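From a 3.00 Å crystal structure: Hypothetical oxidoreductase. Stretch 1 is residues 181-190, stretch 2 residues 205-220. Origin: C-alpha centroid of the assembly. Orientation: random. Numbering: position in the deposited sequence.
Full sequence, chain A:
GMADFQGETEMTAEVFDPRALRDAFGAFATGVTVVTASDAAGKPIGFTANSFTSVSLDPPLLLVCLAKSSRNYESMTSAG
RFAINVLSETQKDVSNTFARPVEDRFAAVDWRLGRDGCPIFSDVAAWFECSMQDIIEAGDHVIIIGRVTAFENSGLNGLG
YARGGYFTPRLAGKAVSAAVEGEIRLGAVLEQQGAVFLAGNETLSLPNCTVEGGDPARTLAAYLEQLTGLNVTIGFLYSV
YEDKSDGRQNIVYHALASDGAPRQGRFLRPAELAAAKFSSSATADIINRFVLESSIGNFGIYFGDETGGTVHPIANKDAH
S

Stretch 1 (181-190) EGEIRLGAVL
Stretch 2, residues 205-220: SLPNCTVEGGDPARTL

How does stretch 1 enter the contact? Gly-182 is the first residue to leave the helical conformation, and its phi/psi of 158/-156 would jam a CB against the preceding carbonyl, so glycine suits the turn. Its CA lies 3.7 Å from OE2 of Glu-212, whose side chain is extended (chi1 and chi2 both t). Glu-183, at -62/145 with chi1 p and chi2 t, leads into the strand; its side chain brings the carboxylate carbon CD to 3.6 Å from CG2 of Thr-210, a van der Waals contact at the exposed border of the pair.

What fixes the register of the two strands? Strand 184-190 runs antiparallel to strand 208-211, at 156° between their directions, with the axes approaching to 4.4 Å. Ile-184 (-121/143) pairs with Val-211 (-134/170) as a hydrogen-bonded pair, CA to CA 5.7 Å: N of Ile-184 donates to O of Val-211 at 2.9 Å, and N of Val-211 returns a bond to O of Ile-184 at 3.1 Å. Next sits the non-hydrogen-bonded pair Arg-185 and Thr-210, their CA atoms only 4.0 Å apart, where CA of Thr-210 approaches O of Ile-184 to 3.2 Å in a CA-H...O contact. Leu-186 (-91/110) and Cys-209 (-151/133) then repeat the hydrogen-bonded pattern, with Leu-186 N to Cys-209 O at 2.9 Å and Cys-209 N to Leu-186 O at 3.1 Å.

How is the polar face of this ladder occupied? Arg-185 (-91/116) shares its face with Thr-210 and Asn-208. With chi1 and chi2 t and chi3 m, its NE donates to OD1 of Asn-208 at 3.0 Å, near the guanidinium plane, while OG1 of Thr-210 (chi1 m) lies over one guanidinium face. Asn-208, chi1 p and chi2 94°, uses its amide at both ends, since ND2 also donates to O of Leu-206 at 3.0 Å.

Where does the helix meet the strand? Leu-186, chi1 m and chi2 t, is buried on the face shared with Ile-184, Cys-209 and Val-211, and gives up 133 Å² to stretch 2. Its CD1 lies 3.7 Å from CG2 of Val-211, its CD2 3.8 Å from CB of Pro-216, and its CB 4.0 Å from CD1 of Leu-220 (chi1 t, chi2 p). A branched apolar side chain can thus touch both strand and helix. Asp-215 caps helix 216-220, its OD1 accepting from N of Ala-217 at 3.0 Å; the helix axis crosses the strand at 67°, 9.1 Å away.

How does the contact end? Gly-187 (-110/167) faces Asn-208, CA to CA 4.3 Å, with its CA 3.4 Å from O of Pro-207. Ala-188 (-148/143) makes a weak hydrogen bond from N to O of Pro-207 at 3.4 Å, and its small CB packs 3.9 Å from CD2 of Leu-220. Leu-206 (chi1 m, chi2 t), in the loop before the second strand, brings CD2 to 3.3 Å from O of Ala-188. Beyond this the chains part, and the CA-to-CB bond of Val-189 points away from stretch 2; 860 Å² is buried in all.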

ATOM      1  N   GLU A 181      22.175  16.813   0.134  1.00 55.76           N
ATOM      2  CA  GLU A 181      22.611  17.899  -0.750  1.00 56.39           C
ATOM      3  C   GLU A 181      22.605  19.280  -0.031  1.00 64.94           C
ATOM      4  O   GLU A 181      23.404  20.158  -0.358  1.00 67.94           O
ATOM      5  CB  GLU A 181      21.736  17.940  -2.005  1.00 57.08           C
ATOM      6  CG  GLU A 181      22.389  17.403  -3.263  1.00 66.45           C
ATOM      7  CD  GLU A 181      21.470  17.372  -4.471  1.00103.88           C
ATOM      8  OE1 GLU A 181      21.193  18.452  -5.047  1.00112.05           O
ATOM      9  OE2 GLU A 181      21.020  16.261  -4.834  1.00104.20           O
ATOM     10  N   GLY A 182      21.727  19.449   0.942  1.00 60.39           N
ATOM     11  CA  GLY A 182      21.648  20.672   1.721  1.00 60.52           C
ATOM     12  C   GLY A 182      20.298  20.835   2.363  1.00 64.29           C
ATOM     13  O   GLY A 182      19.591  19.837   2.576  1.00 65.04           O
ATOM     14  N   GLU A 183      19.928  22.098   2.668  1.00 60.35           N
ATOM     15  CA  GLU A 183      18.630  22.410   3.284  1.00 59.92           C
ATOM     16  C   GLU A 183      17.484  21.989   2.358  1.00 65.33           C
ATOM     17  O   GLU A 183      17.635  22.024   1.127  1.00 67.69           O
ATOM     18  CB  GLU A 183      18.495  23.894   3.697  1.00 61.53           C
ATOM     19  CG  GLU A 183      18.454  24.847   2.523  1.00 71.00           C
ATOM     20  CD  GLU A 183      18.302  26.339   2.765  1.00 80.56           C
ATOM     21  OE1 GLU A 183      18.426  26.795   3.925  1.00 55.95           O
ATOM     22  OE2 GLU A 183      18.120  27.062   1.758  1.00 71.55           O
ATOM     23  N   ILE A 184      16.381  21.529   2.954  1.00 59.00           N
ATOM     24  CA  ILE A 184      15.200  21.118   2.213  1.00 59.04           C
ATOM     25  C   ILE A 184      13.994  21.968   2.650  1.00 65.91           C
ATOM     26  O   ILE A 184      13.836  22.299   3.839  1.00 66.87           O
ATOM     27  CB  ILE A 184      14.883  19.599   2.360  1.00 61.32           C
ATOM     28  CG1 ILE A 184      14.898  19.185   3.851  1.00 62.24           C
ATOM     29  CG2 ILE A 184      15.766  18.731   1.472  1.00 61.52           C
ATOM     30  CD1 ILE A 184      15.107  17.711   4.259  1.00 73.25           C
ATOM     31  N   ARG A 185      13.134  22.303   1.683  1.00 60.83           N
ATOM     32  CA  ARG A 185      11.894  22.964   2.004  1.00 59.73           C
ATOM     33  C   ARG A 185      10.876  21.856   2.215  1.00 64.27           C
ATOM     34  O   ARG A 185      10.601  21.080   1.288  1.00 64.61           O
ATOM     35  CB  ARG A 185      11.465  23.935   0.911  1.00 56.79           C
ATOM     36  CG  ARG A 185      10.050  24.387   1.150  1.00 58.43           C
ATOM     37  CD  ARG A 185       9.544  25.268   0.062  1.00 63.76           C
ATOM     38  NE  ARG A 185       9.967  26.648   0.244  1.00 60.28           N
ATOM     39  CZ  ARG A 185      10.836  27.246  -0.551  1.00 80.53           C
ATOM     40  NH1 ARG A 185      11.373  26.583  -1.579  1.00 72.76           N
ATOM     41  NH2 ARG A 185      11.171  28.518  -0.342  1.00 62.09           N
ATOM     42  N   LEU A 186      10.363  21.743   3.446  1.00 58.96           N
ATOM     43  CA  LEU A 186       9.375  20.722   3.771  1.00 55.76           C
ATOM     44  C   LEU A 186       7.998  21.277   3.557  1.00 60.85           C
ATOM     45  O   LEU A 186       7.577  22.170   4.295  1.00 62.40           O
ATOM     46  CB  LEU A 186       9.529  20.241   5.211  1.00 54.19           C
ATOM     47  CG  LEU A 186      10.882  19.726   5.630  1.00 56.99           C
ATOM     48  CD1 LEU A 186      10.819  19.254   7.032  1.00 55.49           C
ATOM     49  CD2 LEU A 186      11.345  18.608   4.706  1.00 61.09           C
ATOM     50  N   GLY A 187       7.325  20.785   2.525  1.00 55.81           N
ATOM     51  CA  GLY A 187       5.966  21.207   2.214  1.00 55.21           C
ATOM     52  C   GLY A 187       4.953  20.123   2.489  1.00 57.17           C
ATOM     53  O   GLY A 187       5.322  18.962   2.673  1.00 59.12           O
ATOM     54  N   ALA A 188       3.672  20.472   2.492  1.00 51.01           N
ATOM     55  CA  ALA A 188       2.627  19.495   2.724  1.00 50.24           C
ATOM     56  C   ALA A 188       1.344  19.808   1.984  1.00 56.69           C
ATOM     57  O   ALA A 188       0.943  20.969   1.881  1.00 57.84           O
ATOM     58  CB  ALA A 188       2.329  19.389   4.209  1.00 50.67           C
ATOM     59  N   VAL A 189       0.678  18.745   1.496  1.00 53.94           N
ATOM     60  CA  VAL A 189      -0.659  18.790   0.886  1.00 53.95           C
ATOM     61  C   VAL A 189      -1.556  18.326   2.021  1.00 56.58           C
ATOM     62  O   VAL A 189      -1.798  17.116   2.174  1.00 57.50           O
ATOM     63  CB  VAL A 189      -0.790  17.966  -0.424  1.00 57.66           C
ATOM     64  CG1 VAL A 189      -2.226  17.957  -0.916  1.00 57.76           C
ATOM     65  CG2 VAL A 189       0.131  18.516  -1.505  1.00 57.94           C
ATOM     66  N   LEU A 190      -1.894  19.281   2.920  1.00 50.48           N
ATOM     67  CA  LEU A 190      -2.651  19.052   4.147  1.00 49.21           C
ATOM     68  C   LEU A 190      -4.143  19.143   3.874  1.00 54.95           C
ATOM     69  O   LEU A 190      -4.649  20.227   3.562  1.00 58.41           O
ATOM     70  CB  LEU A 190      -2.209  20.078   5.206  1.00 49.32           C
ATOM     71  CG  LEU A 190      -2.809  19.979   6.598  1.00 53.45           C
ATOM     72  CD1 LEU A 190      -2.255  18.797   7.372  1.00 51.57           C
ATOM     73  CD2 LEU A 190      -2.521  21.215   7.370  1.00 56.94           C
ATOM     74  N   SER A 205       0.070  29.969  -1.021  1.00 76.46           N
ATOM     75  CA  SER A 205       1.275  29.144  -0.902  1.00 73.82           C
ATOM     76  C   SER A 205       1.001  27.932  -0.039  1.00 72.67           C
ATOM     77  O   SER A 205       0.192  28.011   0.891  1.00 71.80           O
ATOM     78  CB  SER A 205       2.424  29.945  -0.287  1.00 79.38           C
ATOM     79  OG  SER A 205       2.362  31.326  -0.609  1.00 97.61           O
ATOM     80  N   LEU A 206       1.680  26.812  -0.333  1.00 65.19           N
ATOM     81  CA  LEU A 206       1.516  25.622   0.478  1.00 62.08           C
ATOM     82  C   LEU A 206       2.246  25.803   1.811  1.00 65.58           C
ATOM     83  O   LEU A 206       3.253  26.518   1.844  1.00 65.08           O
ATOM     84  CB  LEU A 206       2.047  24.394  -0.263  1.00 60.14           C
ATOM     85  CG  LEU A 206       1.089  23.721  -1.208  1.00 64.21           C
ATOM     86  CD1 LEU A 206       1.834  22.743  -2.111  1.00 62.75           C
ATOM     87  CD2 LEU A 206      -0.073  23.045  -0.441  1.00 68.21           C
ATOM     88  N   PRO A 207       1.766  25.214   2.932  1.00 62.58           N
ATOM     89  CA  PRO A 207       2.488  25.395   4.205  1.00 61.82           C
ATOM     90  C   PRO A 207       3.858  24.760   4.117  1.00 65.61           C
ATOM     91  O   PRO A 207       3.964  23.657   3.580  1.00 64.62           O
ATOM     92  CB  PRO A 207       1.594  24.669   5.213  1.00 62.53           C
ATOM     93  CG  PRO A 207       0.854  23.662   4.395  1.00 66.12           C
ATOM     94  CD  PRO A 207       0.577  24.347   3.113  1.00 63.40           C
ATOM     95  N   ASN A 208       4.911  25.476   4.539  1.00 62.20           N
ATOM     96  CA  ASN A 208       6.263  24.903   4.461  1.00 60.12           C
ATOM     97  C   ASN A 208       7.230  25.568   5.405  1.00 62.32           C
ATOM     98  O   ASN A 208       7.015  26.717   5.817  1.00 64.06           O
ATOM     99  CB  ASN A 208       6.819  25.004   3.038  1.00 59.44           C
ATOM    100  CG  ASN A 208       7.160  26.415   2.613  1.00 71.39           C
ATOM    101  OD1 ASN A 208       8.312  26.862   2.733  1.00 71.42           O
ATOM    102  ND2 ASN A 208       6.158  27.147   2.139  1.00 54.96           N
ATOM    103  N   CYS A 209       8.335  24.870   5.670  1.00 55.47           N
ATOM    104  CA  CYS A 209       9.450  25.355   6.464  1.00 55.92           C
ATOM    105  C   CYS A 209      10.723  24.678   5.985  1.00 56.94           C
ATOM    106  O   CYS A 209      10.709  23.478   5.737  1.00 53.91           O
ATOM    107  CB  CYS A 209       9.217  25.155   7.961  1.00 56.75           C
ATOM    108  SG  CYS A 209       9.146  23.426   8.504  1.00 59.18           S
ATOM    109  N   THR A 210      11.792  25.471   5.782  1.00 54.35           N
ATOM    110  CA  THR A 210      13.094  25.009   5.280  1.00 53.02           C
ATOM    111  C   THR A 210      14.029  24.752   6.457  1.00 54.76           C
ATOM    112  O   THR A 210      14.350  25.662   7.229  1.00 54.41           O
ATOM    113  CB  THR A 210      13.671  26.021   4.278  1.00 61.87           C
ATOM    114  OG1 THR A 210      12.700  26.300   3.269  1.00 67.33           O
ATOM    115  CG2 THR A 210      14.951  25.560   3.646  1.00 54.09           C
ATOM    116  N   VAL A 211      14.481  23.495   6.571  1.00 49.69           N
ATOM    117  CA  VAL A 211      15.360  22.998   7.632  1.00 49.41           C
ATOM    118  C   VAL A 211      16.480  22.148   7.031  1.00 55.81           C
ATOM    119  O   VAL A 211      16.419  21.802   5.842  1.00 56.24           O
ATOM    120  CB  VAL A 211      14.553  22.178   8.678  1.00 53.16           C
ATOM    121  CG1 VAL A 211      13.488  23.032   9.360  1.00 53.06           C
ATOM    122  CG2 VAL A 211      13.916  20.929   8.048  1.00 52.26           C
ATOM    123  N   GLU A 212      17.490  21.789   7.851  1.00 53.43           N
ATOM    124  CA  GLU A 212      18.579  20.887   7.438  1.00 53.15           C
ATOM    125  C   GLU A 212      18.883  19.976   8.605  1.00 60.46           C
ATOM    126  O   GLU A 212      19.595  20.364   9.534  1.00 61.48           O
ATOM    127  CB  GLU A 212      19.823  21.645   6.973  1.00 55.46           C
ATOM    128  CG  GLU A 212      20.909  20.759   6.376  1.00 65.37           C
ATOM    129  CD  GLU A 212      22.107  21.446   5.733  1.00 93.88           C
ATOM    130  OE1 GLU A 212      22.213  22.698   5.765  1.00 76.37           O
ATOM    131  OE2 GLU A 212      22.953  20.702   5.185  1.00 92.67           O
ATOM    132  N   GLY A 213      18.296  18.789   8.580  1.00 58.04           N
ATOM    133  CA  GLY A 213      18.487  17.829   9.654  1.00 57.75           C
ATOM    134  C   GLY A 213      17.235  17.598  10.449  1.00 63.60           C
ATOM    135  O   GLY A 213      16.443  18.538  10.654  1.00 64.60           O
ATOM    136  N   GLY A 214      17.081  16.333  10.873  1.00 59.03           N
ATOM    137  CA  GLY A 214      15.960  15.831  11.654  1.00 57.33           C
ATOM    138  C   GLY A 214      14.991  15.043  10.807  1.00 59.18           C
ATOM    139  O   GLY A 214      15.179  14.942   9.590  1.00 58.14           O
ATOM    140  N   ASP A 215      13.953  14.456  11.454  1.00 55.38           N
ATOM    141  CA  ASP A 215      12.941  13.678  10.756  1.00 53.89           C
ATOM    142  C   ASP A 215      12.032  14.665  10.052  1.00 55.45           C
ATOM    143  O   ASP A 215      11.417  15.495  10.713  1.00 55.39           O
ATOM    144  CB  ASP A 215      12.180  12.739  11.700  1.00 56.16           C
ATOM    145  CG  ASP A 215      11.305  11.695  11.001  1.00 71.21           C
ATOM    146  OD1 ASP A 215      10.598  12.066  10.018  1.00 74.62           O
ATOM    147  OD2 ASP A 215      11.257  10.520  11.491  1.00 66.54           O
ATOM    148  N   PRO A 216      12.028  14.676   8.705  1.00 51.57           N
ATOM    149  CA  PRO A 216      11.202  15.650   7.981  1.00 51.77           C
ATOM    150  C   PRO A 216       9.716  15.561   8.381  1.00 55.57           C
ATOM    151  O   PRO A 216       9.054  16.613   8.526  1.00 54.75           O
ATOM    152  CB  PRO A 216      11.436  15.295   6.505  1.00 52.82           C
ATOM    153  CG  PRO A 216      11.910  13.879   6.524  1.00 57.20           C
ATOM    154  CD  PRO A 216      12.732  13.783   7.766  1.00 53.05           C
ATOM    155  N   ALA A 217       9.214  14.317   8.619  1.00 50.19           N
ATOM    156  CA  ALA A 217       7.837  14.122   9.025  1.00 50.66           C
ATOM    157  C   ALA A 217       7.589  14.710  10.415  1.00 57.69           C
ATOM    158  O   ALA A 217       6.633  15.484  10.554  1.00 59.60           O
ATOM    159  CB  ALA A 217       7.488  12.665   8.996  1.00 51.17           C
ATOM    160  N   ARG A 218       8.474  14.425  11.414  1.00 52.77           N
ATOM    161  CA  ARG A 218       8.387  15.008  12.767  1.00 52.44           C
ATOM    162  C   ARG A 218       8.388  16.549  12.737  1.00 56.47           C
ATOM    163  O   ARG A 218       7.535  17.191  13.375  1.00 58.38           O
ATOM    164  CB  ARG A 218       9.554  14.555  13.639  1.00 52.55           C
ATOM    165  CG  ARG A 218       9.438  13.156  14.241  1.00 55.51           C
ATOM    166  CD  ARG A 218      10.618  12.907  15.154  1.00 63.13           C
ATOM    167  NE  ARG A 218      10.657  13.853  16.281  1.00 84.10           N
ATOM    168  CZ  ARG A 218      10.006  13.688  17.435  1.00 92.94           C
ATOM    169  NH1 ARG A 218       9.257  12.599  17.639  1.00 59.04           N
ATOM    170  NH2 ARG A 218      10.097  14.608  18.394  1.00 76.90           N
ATOM    171  N   THR A 219       9.351  17.125  11.999  1.00 50.86           N
ATOM    172  CA  THR A 219       9.532  18.568  11.825  1.00 51.55           C
ATOM    173  C   THR A 219       8.249  19.222  11.252  1.00 56.39           C
ATOM    174  O   THR A 219       7.735  20.220  11.798  1.00 54.67           O
ATOM    175  CB  THR A 219      10.740  18.817  10.923  1.00 50.90           C
ATOM    176  OG1 THR A 219      11.905  18.285  11.542  1.00 49.15           O
ATOM    177  CG2 THR A 219      10.954  20.294  10.614  1.00 47.34           C
ATOM    178  N   LEU A 220       7.738  18.616  10.171  1.00 53.68           N
ATOM    179  CA  LEU A 220       6.575  19.096   9.454  1.00 54.02           C
ATOM    180  C   LEU A 220       5.333  18.973  10.286  1.00 57.55           C
ATOM    181  O   LEU A 220       4.520  19.888  10.250  1.00 58.63           O
ATOM    182  CB  LEU A 220       6.431  18.324   8.156  1.00 53.86           C
ATOM    183  CG  LEU A 220       5.509  18.885   7.105  1.00 59.11           C
ATOM    184  CD1 LEU A 220       5.849  20.317   6.764  1.00 59.59           C
ATOM    185  CD2 LEU A 220       5.562  18.018   5.862  1.00 62.02           C
TER